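Local coordinates for protein alpha-glucosidase ([Eubacterium] rectale, PDB 6PNR) that probably hydrolyses alpha-linked sulfoquinovosides, acting as a family 31 glycoside hydrolase whose active site takes up an aza-sugar bearing a sulfonate, at residues 356-368 and 401-415. Residues are numbered along the deposited sequence; the frame is centred on the assembly and turned at random.
Sequences YCGVVDLTNPEAF and CLYSGKSPMIEHNHW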
loop_
_atom_site.group_PDB
_atom_site.type_symbol
_atom_site.label_atom_id
_atom_site.label_comp_id
_atom_site.label_asym_id
_atom_site.label_seq_id
_atom_site.Cartn_x
_atom_site.Cartn_y
_atom_site.Cartn_z
ATOM N N TYR A 356 -11.733 15.653 -22.205
ATOM C CA TYR A 356 -12.914 15.315 -21.419
ATOM C C TYR A 356 -14.007 14.767 -22.318
ATOM O O TYR A 356 -14.234 15.288 -23.416
ATOM C CB TYR A 356 -13.436 16.544 -20.668
ATOM C CG TYR A 356 -12.407 17.124 -19.734
ATOM C CD1 TYR A 356 -11.413 17.979 -20.209
ATOM C CD2 TYR A 356 -12.415 16.808 -18.383
ATOM C CE1 TYR A 356 -10.458 18.503 -19.364
ATOM C CE2 TYR A 356 -11.461 17.342 -17.525
ATOM C CZ TYR A 356 -10.486 18.184 -18.025
ATOM O OH TYR A 356 -9.532 18.711 -17.182
ATOM N N CYS A 357 -14.709 13.743 -21.834
ATOM C CA CYS A 357 -15.682 13.036 -22.654
ATOM C C CYS A 357 -16.960 12.781 -21.872
ATOM O O CYS A 357 -16.934 12.569 -20.661
ATOM C CB CYS A 357 -15.124 11.692 -23.160
ATOM S SG CYS A 357 -13.529 11.867 -23.988
ATOM N N GLY A 358 -18.080 12.790 -22.589
ATOM C CA GLY A 358 -19.314 12.306 -22.017
ATOM C C GLY A 358 -19.379 10.791 -22.056
ATOM O O GLY A 358 -18.809 10.143 -22.930
ATOM N N VAL A 359 -20.075 10.226 -21.077
ATOM C CA VAL A 359 -20.337 8.791 -21.007
ATOM C C VAL A 359 -21.728 8.553 -21.573
ATOM O O VAL A 359 -22.725 8.964 -20.968
ATOM C CB VAL A 359 -20.232 8.277 -19.567
ATOM C CG1 VAL A 359 -20.607 6.789 -19.489
ATOM C CG2 VAL A 359 -18.839 8.540 -19.021
ATOM N N VAL A 360 -21.808 7.896 -22.730
ATOM C CA VAL A 360 -23.115 7.572 -23.285
ATOM C C VAL A 360 -23.824 6.645 -22.308
ATOM O O VAL A 360 -23.286 5.595 -21.930
ATOM C CB VAL A 360 -22.974 6.946 -24.675
ATOM C CG1 VAL A 360 -24.329 6.464 -25.195
ATOM C CG2 VAL A 360 -22.345 7.945 -25.637
ATOM N N ASP A 361 -25.029 7.034 -21.874
ATOM C CA ASP A 361 -25.742 6.270 -20.847
ATOM C C ASP A 361 -26.345 5.022 -21.480
ATOM O O ASP A 361 -27.495 5.001 -21.921
ATOM C CB ASP A 361 -26.803 7.123 -20.160
ATOM C CG ASP A 361 -27.449 6.405 -18.983
ATOM O OD1 ASP A 361 -27.156 5.205 -18.779
ATOM O OD2 ASP A 361 -28.235 7.041 -18.248
ATOM N N LEU A 362 -25.566 3.944 -21.479
ATOM C CA LEU A 362 -26.014 2.711 -22.107
ATOM C C LEU A 362 -27.210 2.085 -21.396
ATOM O O LEU A 362 -27.795 1.148 -21.938
ATOM C CB LEU A 362 -24.860 1.713 -22.164
ATOM C CG LEU A 362 -23.665 2.146 -23.017
ATOM C CD1 LEU A 362 -22.582 1.084 -22.973
ATOM C CD2 LEU A 362 -24.087 2.418 -24.452
ATOM N N THR A 363 -27.575 2.559 -20.206
ATOM C CA THR A 363 -28.762 2.055 -19.521
ATOM C C THR A 363 -30.036 2.751 -19.977
ATOM O O THR A 363 -31.135 2.274 -19.667
ATOM C CB THR A 363 -28.631 2.212 -18.003
ATOM O OG1 THR A 363 -28.803 3.588 -17.641
ATOM C CG2 THR A 363 -27.269 1.740 -17.536
ATOM N N ASN A 364 -29.908 3.870 -20.675
ATOM C CA ASN A 364 -31.030 4.543 -21.306
ATOM C C ASN A 364 -31.282 3.849 -22.636
ATOM O O ASN A 364 -30.448 3.956 -23.549
ATOM C CB ASN A 364 -30.716 6.034 -21.499
ATOM C CG ASN A 364 -31.841 6.789 -22.186
ATOM O OD1 ASN A 364 -32.670 6.205 -22.880
ATOM N ND2 ASN A 364 -31.874 8.099 -21.989
ATOM N N PRO A 365 -32.409 3.145 -22.798
ATOM C CA PRO A 365 -32.624 2.406 -24.053
ATOM C C PRO A 365 -32.534 3.280 -25.291
ATOM O O PRO A 365 -32.040 2.812 -26.326
ATOM C CB PRO A 365 -34.028 1.809 -23.878
ATOM C CG PRO A 365 -34.234 1.757 -22.391
ATOM C CD PRO A 365 -33.522 2.961 -21.847
ATOM N N GLU A 366 -32.974 4.537 -25.214
ATOM C CA GLU A 366 -32.882 5.434 -26.363
ATOM C C GLU A 366 -31.428 5.728 -26.719
ATOM O O GLU A 366 -31.044 5.690 -27.896
ATOM C CB GLU A 366 -33.637 6.733 -26.076
ATOM C CG GLU A 366 -35.119 6.539 -25.800
ATOM C CD GLU A 366 -35.912 7.830 -25.920
ATOM O OE1 GLU A 366 -35.291 8.900 -26.089
ATOM O OE2 GLU A 366 -37.156 7.767 -25.850
ATOM N N ALA A 367 -30.608 6.028 -25.711
ATOM C CA ALA A 367 -29.182 6.243 -25.943
ATOM C C ALA A 367 -28.498 4.972 -26.440
ATOM O O ALA A 367 -27.627 5.035 -27.312
ATOM C CB ALA A 367 -28.524 6.755 -24.662
ATOM N N PHE A 368 -28.892 3.808 -25.908
ATOM C CA PHE A 368 -28.338 2.528 -26.352
ATOM C C PHE A 368 -28.595 2.305 -27.841
ATOM O O PHE A 368 -27.664 2.040 -28.611
ATOM C CB PHE A 368 -28.937 1.400 -25.496
ATOM C CG PHE A 368 -28.363 0.016 -25.754
ATOM C CD1 PHE A 368 -28.963 -0.841 -26.664
ATOM C CD2 PHE A 368 -27.273 -0.451 -25.034
ATOM C CE1 PHE A 368 -28.462 -2.128 -26.878
ATOM C CE2 PHE A 368 -26.757 -1.729 -25.257
ATOM C CZ PHE A 368 -27.353 -2.569 -26.159
ATOM N N CYS A 401 -25.525 9.909 -12.281
ATOM C CA CYS A 401 -26.889 9.395 -12.311
ATOM C C CYS A 401 -27.107 8.656 -13.622
ATOM O O CYS A 401 -26.786 9.174 -14.695
ATOM C CB CYS A 401 -27.921 10.533 -12.162
ATOM S SG CYS A 401 -27.803 11.489 -10.610
ATOM N N LEU A 402 -27.652 7.450 -13.528
ATOM C CA LEU A 402 -27.951 6.614 -14.679
ATOM C C LEU A 402 -29.456 6.459 -14.848
ATOM O O LEU A 402 -30.202 6.394 -13.866
ATOM C CB LEU A 402 -27.293 5.243 -14.526
ATOM C CG LEU A 402 -25.812 5.501 -14.263
ATOM C CD1 LEU A 402 -25.156 4.298 -13.682
ATOM C CD2 LEU A 402 -25.124 5.938 -15.556
ATOM N N TYR A 403 -29.889 6.405 -16.105
ATOM C CA TYR A 403 -31.294 6.188 -16.421
ATOM C C TYR A 403 -31.864 4.983 -15.682
ATOM O O TYR A 403 -33.032 4.991 -15.282
ATOM C CB TYR A 403 -31.450 6.008 -17.929
ATOM C CG TYR A 403 -32.881 5.849 -18.391
ATOM C CD1 TYR A 403 -33.498 4.605 -18.396
ATOM C CD2 TYR A 403 -33.611 6.947 -18.843
ATOM C CE1 TYR A 403 -34.812 4.453 -18.826
ATOM C CE2 TYR A 403 -34.927 6.808 -19.276
ATOM C CZ TYR A 403 -35.521 5.557 -19.263
ATOM O OH TYR A 403 -36.826 5.404 -19.694
ATOM N N SER A 404 -31.064 3.927 -15.507
ATOM C CA SER A 404 -31.547 2.770 -14.761
ATOM C C SER A 404 -31.950 3.125 -13.338
ATOM O O SER A 404 -32.703 2.367 -12.718
ATOM C CB SER A 404 -30.481 1.679 -14.702
ATOM O OG SER A 404 -29.433 2.095 -13.849
ATOM N N GLY A 405 -31.455 4.244 -12.802
ATOM C CA GLY A 405 -31.660 4.586 -11.413
ATOM C C GLY A 405 -30.861 3.764 -10.427
ATOM O O GLY A 405 -30.922 4.044 -9.225
ATOM N N LYS A 406 -30.120 2.756 -10.886
ATOM C CA LYS A 406 -29.266 1.971 -10.012
ATOM C C LYS A 406 -28.019 2.767 -9.637
ATOM O O LYS A 406 -27.611 3.700 -10.334
ATOM C CB LYS A 406 -28.867 0.662 -10.690
ATOM C CG LYS A 406 -30.042 -0.255 -10.995
ATOM C CD LYS A 406 -29.576 -1.613 -11.518
ATOM C CE LYS A 406 -30.748 -2.555 -11.763
ATOM N NZ LYS A 406 -30.302 -3.959 -11.989
ATOM N N SER A 407 -27.416 2.395 -8.515
ATOM C CA SER A 407 -26.208 3.087 -8.081
ATOM C C SER A 407 -25.055 2.807 -9.045
ATOM O O SER A 407 -24.935 1.694 -9.568
ATOM C CB SER A 407 -25.813 2.647 -6.675
ATOM O OG SER A 407 -24.483 3.042 -6.391
ATOM N N PRO A 408 -24.189 3.791 -9.297
ATOM C CA PRO A 408 -22.962 3.499 -10.055
ATOM C C PRO A 408 -22.060 2.494 -9.359
ATOM O O PRO A 408 -21.196 1.903 -10.020
ATOM C CB PRO A 408 -22.297 4.874 -10.181
ATOM C CG PRO A 408 -22.834 5.645 -9.003
ATOM C CD PRO A 408 -24.258 5.208 -8.902
ATOM N N MET A 409 -22.245 2.257 -8.053
ATOM C CA MET A 409 -21.531 1.167 -7.391
ATOM C C MET A 409 -21.963 -0.199 -7.920
ATOM O O MET A 409 -21.240 -1.184 -7.740
ATOM C CB MET A 409 -21.741 1.239 -5.879
ATOM C CG MET A 409 -21.069 2.444 -5.201
ATOM S SD MET A 409 -19.282 2.430 -5.372
ATOM C CE MET A 409 -18.849 0.899 -4.547
ATOM N N ILE A 410 -23.112 -0.269 -8.580
ATOM C CA ILE A 410 -23.594 -1.492 -9.199
ATOM C C ILE A 410 -23.378 -1.475 -10.706
ATOM O O ILE A 410 -23.042 -2.501 -11.294
ATOM C CB ILE A 410 -25.089 -1.696 -8.865
ATOM C CG1 ILE A 410 -25.314 -1.773 -7.353
ATOM C CG2 ILE A 410 -25.658 -2.913 -9.603
ATOM C CD1 ILE A 410 -24.634 -2.930 -6.671
ATOM N N GLU A 411 -23.565 -0.315 -11.349
ATOM C CA GLU A 411 -23.447 -0.251 -12.800
ATOM C C GLU A 411 -22.004 -0.196 -13.289
ATOM O O GLU A 411 -21.767 -0.469 -14.473
ATOM C CB GLU A 411 -24.212 0.958 -13.344
ATOM C CG GLU A 411 -25.702 0.925 -13.057
ATOM C CD GLU A 411 -26.453 -0.014 -13.971
ATOM O OE1 GLU A 411 -25.821 -0.910 -14.574
ATOM O OE2 GLU A 411 -27.685 0.156 -14.101
ATOM N N HIS A 412 -21.047 0.149 -12.420
ATOM C CA HIS A 412 -19.650 0.236 -12.843
ATOM C C HIS A 412 -19.175 -1.068 -13.478
ATOM O O HIS A 412 -18.656 -1.070 -14.601
ATOM C CB HIS A 412 -18.747 0.613 -11.667
ATOM C CG HIS A 412 -17.290 0.549 -12.005
ATOM N ND1 HIS A 412 -16.608 1.614 -12.555
ATOM C CD2 HIS A 412 -16.400 -0.470 -11.931
ATOM C CE1 HIS A 412 -15.354 1.264 -12.779
ATOM N NE2 HIS A 412 -15.203 0.004 -12.412
ATOM N N ASN A 413 -19.345 -2.196 -12.771
ATOM C CA ASN A 413 -18.932 -3.479 -13.330
ATOM C C ASN A 413 -19.873 -3.946 -14.424
ATOM O O ASN A 413 -19.506 -4.827 -15.207
ATOM C CB ASN A 413 -18.864 -4.554 -12.249
ATOM C CG ASN A 413 -17.674 -4.377 -11.313
ATOM O OD1 ASN A 413 -16.658 -3.786 -11.679
ATOM N ND2 ASN A 413 -17.797 -4.910 -10.101
ATOM N N HIS A 414 -21.081 -3.389 -14.474
ATOM C CA HIS A 414 -22.032 -3.764 -15.507
ATOM C C HIS A 414 -21.662 -3.164 -16.854
ATOM O O HIS A 414 -22.006 -3.739 -17.891
ATOM C CB HIS A 414 -23.437 -3.308 -15.114
ATOM C CG HIS A 414 -24.524 -3.923 -15.943
ATOM N ND1 HIS A 414 -25.786 -3.376 -16.039
ATOM C CD2 HIS A 414 -24.539 -5.042 -16.709
ATOM C CE1 HIS A 414 -26.530 -4.127 -16.832
ATOM N NE2 HIS A 414 -25.797 -5.143 -17.253
ATOM N N TRP A 415 -20.965 -2.017 -16.856
ATOM C CA TRP A 415 -20.762 -1.268 -18.096
ATOM C C TRP A 415 -20.113 -2.079 -19.210
ATOM O O TRP A 415 -20.596 -2.000 -20.355
ATOM C CB TRP A 415 -19.947 -0.004 -17.815
ATOM C CG TRP A 415 -20.466 1.173 -18.553
ATOM C CD1 TRP A 415 -19.920 1.763 -19.654
ATOM C CD2 TRP A 415 -21.659 1.901 -18.253
ATOM N NE1 TRP A 415 -20.699 2.824 -20.053
ATOM C CE2 TRP A 415 -21.773 2.929 -19.211
ATOM C CE3 TRP A 415 -22.643 1.784 -17.265
ATOM C CZ2 TRP A 415 -22.831 3.838 -19.211
ATOM C CZ3 TRP A 415 -23.695 2.684 -17.266
ATOM C CH2 TRP A 415 -23.782 3.697 -18.238
HETATM O O HOH W 1 -20.797 4.549 -22.227
#
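In the TIM-barrel domain, the Asx turn at D361, within the loop joining strand 356-359 to helix 365-380, docks on the type I turn L402-G405 that precedes helix 408-429. The carboxylate of D361 ties the two loops together, illustrating how one buried acid can organise two turns. D361 OD2 accepts from Y403 N through its syn lone pair, 2.8 Å away and nearly straight (168°). OD1 holds T363 twice, and T363 OG1, 2.6 Å from D361 OD1, is thereby oriented to accept from S404 N at 3.1 Å. With an alanine at this position, Y403 N would probably lose its acceptor, and T363 N and hydroxyl the carboxylate that fixes them. The N364 amide stacks on the Y403 ring, their planes 24° apart, while P365 CD approaches Y403 CE1 to 3.6 Å. The W415 indole turns an edge to V360 O and D361 OD1, with L362 CB over one face and V359 CG1 3.7 Å from W415 CZ2; a water in the ring plane links W415 NE1 to V360 O. S404 OG donates to E411 OE2. L362 and T363 continue onto W419 and L418 of helix 408-429, and V359 also packs on Y322 and V350 of the flanking strands 322-324 and 349-351.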